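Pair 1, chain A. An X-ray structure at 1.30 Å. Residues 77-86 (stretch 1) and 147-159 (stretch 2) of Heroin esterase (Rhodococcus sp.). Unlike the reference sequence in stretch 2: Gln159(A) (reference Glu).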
# COMPACT_ATOMS: atom_id res chain seq x y z
N GLY A 77 3.15 -1.20 26.31
CA GLY A 77 4.10 -0.50 25.42
C GLY A 77 5.49 -0.40 25.94
O GLY A 77 5.65 -0.39 27.22
N PRO A 78 6.58 -0.36 25.19
CA PRO A 78 6.68 -0.07 23.76
C PRO A 78 6.10 -1.20 22.92
O PRO A 78 6.26 -2.37 23.27
CB PRO A 78 8.18 -0.00 23.45
CG PRO A 78 8.82 0.11 24.79
CD PRO A 78 7.93 -0.64 25.75
N VAL A 79 5.41 -0.77 21.88
CA VAL A 79 4.78 -1.80 21.03
C VAL A 79 5.32 -1.71 19.62
O VAL A 79 5.86 -0.65 19.26
CB VAL A 79 3.26 -1.65 20.95
CG1 VAL A 79 2.63 -2.02 22.30
CG2 VAL A 79 2.90 -0.23 20.54
N PRO A 80 5.19 -2.77 18.83
CA PRO A 80 5.56 -2.65 17.41
C PRO A 80 4.71 -1.60 16.71
O PRO A 80 3.61 -1.24 17.18
CB PRO A 80 5.22 -4.04 16.83
CG PRO A 80 5.25 -4.97 18.00
CD PRO A 80 4.73 -4.12 19.17
N VAL A 81 5.21 -1.13 15.55
CA VAL A 81 4.44 -0.16 14.77
C VAL A 81 4.39 -0.59 13.30
O VAL A 81 5.37 -1.09 12.77
CB VAL A 81 5.03 1.24 14.89
CG1 VAL A 81 6.46 1.29 14.39
CG2 VAL A 81 4.16 2.29 14.17
N LEU A 82 3.25 -0.37 12.66
CA LEU A 82 3.09 -0.55 11.22
C LEU A 82 3.04 0.85 10.61
O LEU A 82 2.11 1.60 10.94
CB LEU A 82 1.81 -1.32 10.91
CG LEU A 82 1.37 -1.37 9.43
CD1 LEU A 82 2.41 -2.10 8.57
CD2 LEU A 82 -0.02 -2.01 9.36
N LEU A 83 3.98 1.18 9.74
CA LEU A 83 3.86 2.40 8.92
C LEU A 83 2.99 1.98 7.74
O LEU A 83 3.34 1.06 7.01
CB LEU A 83 5.26 2.86 8.49
CG LEU A 83 5.31 4.17 7.72
CD1 LEU A 83 5.24 5.36 8.63
CD2 LEU A 83 6.61 4.31 6.91
N TRP A 84 1.84 2.62 7.54
CA TRP A 84 0.90 2.21 6.54
C TRP A 84 0.71 3.31 5.50
O TRP A 84 0.67 4.49 5.86
CB TRP A 84 -0.50 1.93 7.20
CG TRP A 84 -1.46 1.49 6.12
CD1 TRP A 84 -2.49 2.20 5.61
CD2 TRP A 84 -1.43 0.23 5.46
NE1 TRP A 84 -3.12 1.46 4.65
CE2 TRP A 84 -2.50 0.25 4.54
CE3 TRP A 84 -0.64 -0.91 5.54
CZ2 TRP A 84 -2.80 -0.82 3.70
CZ3 TRP A 84 -0.92 -2.00 4.70
CH2 TRP A 84 -2.01 -1.94 3.79
N ILE A 85 0.59 2.92 4.24
CA ILE A 85 0.52 3.86 3.12
C ILE A 85 -0.65 3.47 2.24
O ILE A 85 -0.72 2.37 1.63
CB ILE A 85 1.86 3.82 2.33
CG1 ILE A 85 3.06 4.00 3.28
CG2 ILE A 85 1.85 4.84 1.22
CD1 ILE A 85 4.39 3.66 2.63
N HIS A 86 -1.63 4.37 2.13
CA HIS A 86 -2.85 4.09 1.40
C HIS A 86 -2.61 4.06 -0.11
O HIS A 86 -1.61 4.54 -0.60
CB HIS A 86 -3.92 5.14 1.68
CG HIS A 86 -3.64 6.49 1.06
ND1 HIS A 86 -3.95 6.80 -0.24
CD2 HIS A 86 -3.14 7.65 1.60
CE1 HIS A 86 -3.62 8.04 -0.52
NE2 HIS A 86 -3.13 8.61 0.57
N LEU A 147 7.24 8.00 21.39
CA LEU A 147 5.98 7.56 20.83
C LEU A 147 5.52 6.22 21.36
O LEU A 147 4.43 5.73 21.05
CB LEU A 147 6.09 7.47 19.30
CG LEU A 147 6.25 8.77 18.53
CD1 LEU A 147 6.35 8.44 17.05
CD2 LEU A 147 5.08 9.72 18.73
N GLY A 148 6.33 5.55 22.17
CA GLY A 148 5.91 4.31 22.78
C GLY A 148 6.03 3.15 21.79
O GLY A 148 5.32 2.14 21.89
N ILE A 149 6.97 3.34 20.87
CA ILE A 149 7.26 2.38 19.79
C ILE A 149 8.56 1.62 20.02
O ILE A 149 9.60 2.18 20.41
CB ILE A 149 7.36 3.13 18.44
CG1 ILE A 149 5.98 3.65 18.01
CG2 ILE A 149 8.00 2.24 17.39
CD1 ILE A 149 6.07 4.59 16.81
N ASP A 150 8.54 0.32 19.71
CA ASP A 150 9.75 -0.49 19.71
C ASP A 150 10.46 -0.34 18.37
O ASP A 150 10.00 -0.84 17.34
CB ASP A 150 9.41 -1.96 20.00
CG ASP A 150 10.62 -2.86 20.00
OD1 ASP A 150 11.75 -2.44 19.67
OD2 ASP A 150 10.44 -4.05 20.39
N PRO A 151 11.59 0.33 18.31
CA PRO A 151 12.22 0.67 17.02
C PRO A 151 12.75 -0.56 16.29
O PRO A 151 13.02 -0.54 15.09
CB PRO A 151 13.36 1.63 17.42
CG PRO A 151 13.66 1.21 18.85
CD PRO A 151 12.37 0.82 19.49
N SER A 152 12.90 -1.65 17.03
CA SER A 152 13.34 -2.91 16.44
C SER A 152 12.16 -3.64 15.81
O SER A 152 12.36 -4.71 15.20
CB SER A 152 14.01 -3.81 17.49
OG SER A 152 13.04 -4.51 18.27
N ARG A 153 10.94 -3.13 15.89
CA ARG A 153 9.80 -3.86 15.31
C ARG A 153 8.90 -2.88 14.55
O ARG A 153 7.75 -2.67 14.92
CB ARG A 153 9.03 -4.59 16.43
CG ARG A 153 9.89 -5.79 16.90
CD ARG A 153 9.13 -6.72 17.82
NE ARG A 153 8.83 -6.04 19.08
CZ ARG A 153 7.85 -6.46 19.86
NH1 ARG A 153 7.12 -7.52 19.49
NH2 ARG A 153 7.58 -5.84 21.02
N ILE A 154 9.52 -2.30 13.50
CA ILE A 154 8.79 -1.44 12.58
C ILE A 154 8.47 -2.25 11.32
O ILE A 154 9.39 -2.81 10.72
CB ILE A 154 9.62 -0.20 12.20
CG1 ILE A 154 10.02 0.60 13.45
CG2 ILE A 154 8.90 0.65 11.16
CD1 ILE A 154 11.09 1.63 13.15
N ALA A 155 7.20 -2.27 10.96
CA ALA A 155 6.77 -2.82 9.67
C ALA A 155 6.50 -1.66 8.70
O ALA A 155 6.01 -0.63 9.17
CB ALA A 155 5.54 -3.72 9.76
N VAL A 156 6.71 -1.82 7.42
CA VAL A 156 6.31 -0.83 6.40
C VAL A 156 5.36 -1.57 5.47
O VAL A 156 5.71 -2.68 5.01
CB VAL A 156 7.50 -0.24 5.65
CG1 VAL A 156 6.98 0.72 4.58
CG2 VAL A 156 8.42 0.49 6.63
N GLY A 157 4.19 -1.00 5.19
CA GLY A 157 3.25 -1.69 4.33
C GLY A 157 2.34 -0.75 3.60
O GLY A 157 2.23 0.44 3.94
N GLY A 158 1.63 -1.24 2.58
CA GLY A 158 0.64 -0.39 1.93
C GLY A 158 -0.14 -1.22 0.91
O GLY A 158 0.19 -2.38 0.68
N GLN A 159 -1.16 -0.59 0.33
CA GLN A 159 -2.00 -1.25 -0.65
C GLN A 159 -1.88 -0.55 -2.00
O GLN A 159 -1.89 0.70 -2.02
CB GLN A 159 -3.49 -1.20 -0.18
CG GLN A 159 -4.47 -1.91 -1.09
CD GLN A 159 -5.88 -2.02 -0.56
OE1 GLN A 159 -6.61 -2.98 -0.80
NE2 GLN A 159 -6.32 -1.01 0.18

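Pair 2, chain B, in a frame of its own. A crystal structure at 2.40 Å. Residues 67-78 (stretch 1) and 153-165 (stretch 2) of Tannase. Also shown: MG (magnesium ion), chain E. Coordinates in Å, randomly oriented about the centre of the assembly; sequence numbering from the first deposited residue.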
# COMPACT_ATOMS: atom_id res chain seq x y z
N ASN B 67 2.87 -7.26 27.97
CA ASN B 67 3.86 -8.16 28.54
C ASN B 67 4.31 -9.19 27.52
O ASN B 67 3.99 -9.09 26.34
CB ASN B 67 3.32 -8.84 29.81
CG ASN B 67 2.09 -9.70 29.55
OD1 ASN B 67 2.03 -10.46 28.59
ND2 ASN B 67 1.09 -9.58 30.43
N SER B 68 5.04 -10.21 27.96
CA SER B 68 5.61 -11.18 27.04
C SER B 68 4.59 -12.17 26.46
O SER B 68 4.94 -12.90 25.54
CB SER B 68 6.72 -11.95 27.74
OG SER B 68 6.77 -13.27 27.24
N ASN B 69 3.36 -12.22 26.98
CA ASN B 69 2.30 -13.02 26.40
C ASN B 69 1.22 -12.16 25.75
O ASN B 69 0.25 -12.69 25.19
CB ASN B 69 1.66 -13.92 27.46
CG ASN B 69 2.60 -14.99 27.96
OD1 ASN B 69 2.48 -16.15 27.59
ND2 ASN B 69 3.56 -14.59 28.80
N ASN B 70 1.41 -10.85 25.78
CA ASN B 70 0.38 -9.86 25.52
C ASN B 70 0.62 -9.06 24.26
O ASN B 70 -0.34 -8.66 23.60
CB ASN B 70 0.34 -8.88 26.68
CG ASN B 70 -1.01 -8.40 26.96
OD1 ASN B 70 -1.97 -8.92 26.40
ND2 ASN B 70 -1.12 -7.42 27.84
N ALA B 71 1.89 -8.84 23.94
CA ALA B 71 2.27 -7.72 23.09
C ALA B 71 1.74 -7.91 21.68
O ALA B 71 1.97 -8.95 21.06
CB ALA B 71 3.79 -7.59 23.07
N PRO B 72 1.03 -6.93 21.13
CA PRO B 72 0.79 -6.91 19.69
C PRO B 72 2.09 -7.06 18.91
O PRO B 72 3.17 -6.69 19.39
CB PRO B 72 0.15 -5.54 19.44
CG PRO B 72 -0.36 -5.11 20.75
CD PRO B 72 0.48 -5.76 21.82
N ILE B 73 1.98 -7.59 17.70
CA ILE B 73 3.11 -7.83 16.82
C ILE B 73 3.01 -6.83 15.68
O ILE B 73 2.03 -6.84 14.91
CB ILE B 73 3.16 -9.29 16.32
CG1 ILE B 73 3.35 -10.24 17.51
CG2 ILE B 73 4.29 -9.51 15.31
CD1 ILE B 73 3.49 -11.69 17.12
N PHE B 74 4.00 -5.94 15.59
CA PHE B 74 4.06 -4.92 14.56
C PHE B 74 4.78 -5.50 13.35
O PHE B 74 5.94 -5.93 13.46
CB PHE B 74 4.76 -3.66 15.08
CG PHE B 74 4.80 -2.52 14.09
CD1 PHE B 74 3.63 -1.86 13.71
CD2 PHE B 74 6.01 -2.09 13.54
CE1 PHE B 74 3.65 -0.81 12.80
CE2 PHE B 74 6.04 -1.03 12.62
CZ PHE B 74 4.85 -0.39 12.24
N PHE B 75 4.11 -5.47 12.19
CA PHE B 75 4.51 -6.20 10.99
C PHE B 75 4.75 -5.25 9.80
O PHE B 75 3.96 -5.21 8.85
CB PHE B 75 3.41 -7.23 10.68
CG PHE B 75 3.79 -8.27 9.66
CD1 PHE B 75 4.61 -9.34 10.01
CD2 PHE B 75 3.30 -8.20 8.36
CE1 PHE B 75 4.97 -10.31 9.06
CE2 PHE B 75 3.64 -9.18 7.42
CZ PHE B 75 4.48 -10.23 7.77
N PRO B 76 5.85 -4.47 9.82
CA PRO B 76 6.15 -3.59 8.67
C PRO B 76 6.86 -4.29 7.51
O PRO B 76 7.81 -5.06 7.71
CB PRO B 76 7.07 -2.52 9.28
CG PRO B 76 7.82 -3.28 10.38
CD PRO B 76 6.84 -4.33 10.91
N ASN B 77 6.42 -3.99 6.29
CA ASN B 77 7.15 -4.37 5.08
C ASN B 77 7.75 -3.13 4.43
O ASN B 77 7.31 -2.01 4.68
CB ASN B 77 6.25 -5.16 4.09
CG ASN B 77 5.39 -4.26 3.20
OD1 ASN B 77 5.91 -3.61 2.30
ND2 ASN B 77 4.05 -4.28 3.41
N THR B 78 8.78 -3.34 3.60
CA THR B 78 9.56 -2.23 3.04
C THR B 78 9.38 -2.06 1.54
O THR B 78 10.15 -1.32 0.91
CB THR B 78 11.06 -2.39 3.37
OG1 THR B 78 11.63 -3.48 2.62
CG2 THR B 78 11.26 -2.64 4.87
N MET B 153 7.25 -18.12 20.84
CA MET B 153 7.74 -16.76 20.63
C MET B 153 6.96 -15.77 21.48
O MET B 153 5.73 -15.86 21.57
CB MET B 153 7.63 -16.36 19.15
CG MET B 153 8.10 -14.94 18.82
SD MET B 153 8.00 -14.50 17.05
CE MET B 153 8.63 -16.03 16.35
N PRO B 154 7.65 -14.82 22.13
CA PRO B 154 6.93 -13.79 22.88
C PRO B 154 5.98 -13.01 21.99
O PRO B 154 6.17 -12.89 20.78
CB PRO B 154 8.06 -12.90 23.43
CG PRO B 154 9.24 -13.82 23.54
CD PRO B 154 9.10 -14.79 22.38
N GLY B 155 4.92 -12.51 22.61
CA GLY B 155 3.90 -11.78 21.88
C GLY B 155 2.69 -12.64 21.57
O GLY B 155 2.58 -13.80 21.98
N ASP B 156 1.78 -12.05 20.81
CA ASP B 156 0.49 -12.66 20.50
C ASP B 156 0.27 -12.60 18.99
O ASP B 156 0.01 -11.52 18.45
CB ASP B 156 -0.64 -11.94 21.23
CG ASP B 156 -2.01 -12.54 20.93
OD1 ASP B 156 -2.08 -13.66 20.37
OD2 ASP B 156 -3.02 -11.87 21.25
N ALA B 157 0.34 -13.75 18.32
CA ALA B 157 0.11 -13.83 16.88
C ALA B 157 -1.32 -13.47 16.48
O ALA B 157 -1.58 -13.25 15.29
CB ALA B 157 0.45 -15.22 16.37
N ASN B 158 -2.25 -13.40 17.42
CA ASN B 158 -3.61 -12.98 17.11
C ASN B 158 -3.75 -11.48 17.00
O ASN B 158 -4.86 -10.99 16.80
CB ASN B 158 -4.57 -13.49 18.17
CG ASN B 158 -4.58 -14.98 18.24
OD1 ASN B 158 -4.95 -15.65 17.28
ND2 ASN B 158 -4.15 -15.53 19.37
N LYS B 159 -2.64 -10.74 17.16
CA LYS B 159 -2.67 -9.29 17.10
C LYS B 159 -1.51 -8.78 16.25
O LYS B 159 -0.62 -8.06 16.70
CB LYS B 159 -2.66 -8.71 18.51
CG LYS B 159 -3.94 -9.00 19.25
CD LYS B 159 -4.23 -8.01 20.32
CE LYS B 159 -5.07 -8.66 21.40
NZ LYS B 159 -6.25 -7.83 21.74
N ILE B 160 -1.54 -9.17 14.98
CA ILE B 160 -0.56 -8.73 13.99
C ILE B 160 -1.09 -7.46 13.33
O ILE B 160 -2.17 -7.48 12.74
CB ILE B 160 -0.30 -9.83 12.94
CG1 ILE B 160 0.46 -11.01 13.56
CG2 ILE B 160 0.49 -9.27 11.77
CD1 ILE B 160 0.61 -12.19 12.62
N ILE B 161 -0.33 -6.37 13.42
CA ILE B 161 -0.68 -5.13 12.73
C ILE B 161 0.28 -4.97 11.57
O ILE B 161 1.48 -4.74 11.76
CB ILE B 161 -0.64 -3.91 13.65
CG1 ILE B 161 -1.48 -4.16 14.91
CG2 ILE B 161 -1.14 -2.64 12.87
CD1 ILE B 161 -0.68 -4.68 16.09
N SER B 162 -0.26 -5.07 10.36
CA SER B 162 0.49 -4.82 9.14
C SER B 162 0.69 -3.32 8.91
O SER B 162 -0.20 -2.52 9.22
CB SER B 162 -0.27 -5.42 7.96
OG SER B 162 0.55 -5.56 6.82
N ASN B 163 1.86 -2.96 8.35
CA ASN B 163 2.14 -1.60 7.89
C ASN B 163 2.90 -1.63 6.55
O ASN B 163 3.68 -2.54 6.27
CB ASN B 163 2.96 -0.81 8.93
CG ASN B 163 2.92 0.70 8.69
OD1 ASN B 163 1.88 1.26 8.35
ND2 ASN B 163 4.08 1.35 8.86
N GLY B 164 2.64 -0.63 5.72
CA GLY B 164 3.32 -0.46 4.45
C GLY B 164 3.01 0.89 3.86
O GLY B 164 2.11 1.60 4.30
N THR B 165 3.78 1.24 2.84
CA THR B 165 3.66 2.51 2.14
C THR B 165 3.63 2.23 0.66
O THR B 165 4.47 1.47 0.16
CB THR B 165 4.85 3.45 2.46
OG1 THR B 165 4.85 3.80 3.85
CG2 THR B 165 4.78 4.70 1.60
MG MG E . 3.47 -15.61 21.40
O HOH W 1 3.27 -5.79 6.18

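In both pairs two parallel strands run side by side, and the second is entered through a type I turn, from Asp150(A) to Arg153(A) in pair 1 and from Asp156(B) to Lys159(B) in pair 2. The central 14 residues superpose with an RMSD of 0.8 Å, and the strand axes cross at -19° in pair 1 and -22° in pair 2. The buried surfaces are nearly equal, at 873 and 869 Å².

Main-chain hydrogen bonds follow the same pattern in both pairs. In pair 1, Val81(A) N donates to Arg153(A) O (3.0 Å) and Val81(A) O accepts from Ala155(A) N (2.8 Å). The matching Ile73(B) does the same: Ile73(B) N lies 2.8 Å from Lys159(B) O, and Ile73(B) O 2.8 Å from Ile161(B) N. The ladder continues through Leu83(A) N to Ala155(A) O and Phe75(B) N to Ile161(B) O, both 2.8 Å. Alternate residues of the first strand thus use both N and O towards the partner, as expected for parallel strands. At the first residue of the turn, Asp150(A) N bonds to Val79(A) O at 2.9 Å, and Asp156(B) N to Ala71(B) O at 3.1 Å.

The turn is also held alike. Asp150(A) OD1 accepts from Ser152(A) N (3.0 Å), as Asp156(B) OD1 does from Asn158(B) N (3.0 Å). In pair 1 the aspartate additionally forms a salt bridge, Arg153(A) NE to Asp150(A) OD2 at 2.9 Å, and one face of the guanidinium lies over Pro80(A) CG. Lys159(B) instead leads its end away, and its NZ is bonded elsewhere in the structure.

On the face of Val81(A) and Ile154(A), Val81(A) CG1 reaches both Ile149(A) CG2 (3.5 Å) and Ile154(A) CG1 (3.7 Å). Pair 2 has Gly155(B) in place of Ile149(A), and the larger Ile73(B) occupies the Val81(A) position; an ideal CB on Gly155(B) would lie a tight 3.4 Å from Ile73(B) CG1. Gly155(B) O also binds the magnesium ion at 2.1 Å. Further along this face, Leu83(A) CD2 meets Val156(A) CG2 at 4.2 Å, whereas Phe75(B) packs its CB 3.7 Å from Ile160(B) CG2 and has Ser162(B) OG at its ring edge, 4.1 Å from Phe75(B) CD2. Water 1 joins this serine to the backbone: Ser162(B) OG is 2.8 Å from water 1, as is Phe75(B) O.

On the other face, bulk is redistributed between the strands at one pair of positions. Trp84(A) lays its six-membered ring over Gly158(A), with Gly158(A) CA 3.6 Å from the Trp84(A) ring centroid, and an ideal CB on neighbouring Gly157(A) would sit a tight 3.4 Å from Trp84(A) CZ3. In pair 2 the tryptophan position is Pro76(B) and the Gly157(A) position is Asn163(B), with Asn163(B) CB resting 3.8 Å from Phe74(B) CZ. At the neighbouring pair both side chains are larger in pair 2, where Phe74(B) matches Leu82(A) and Ile161(B) matches Ala155(A). Ala155(A) CB lies 3.7 Å from Leu82(A) CD1, while Ile161(B) CD1 extends to within 3.6 Å of Pro72(B) CB.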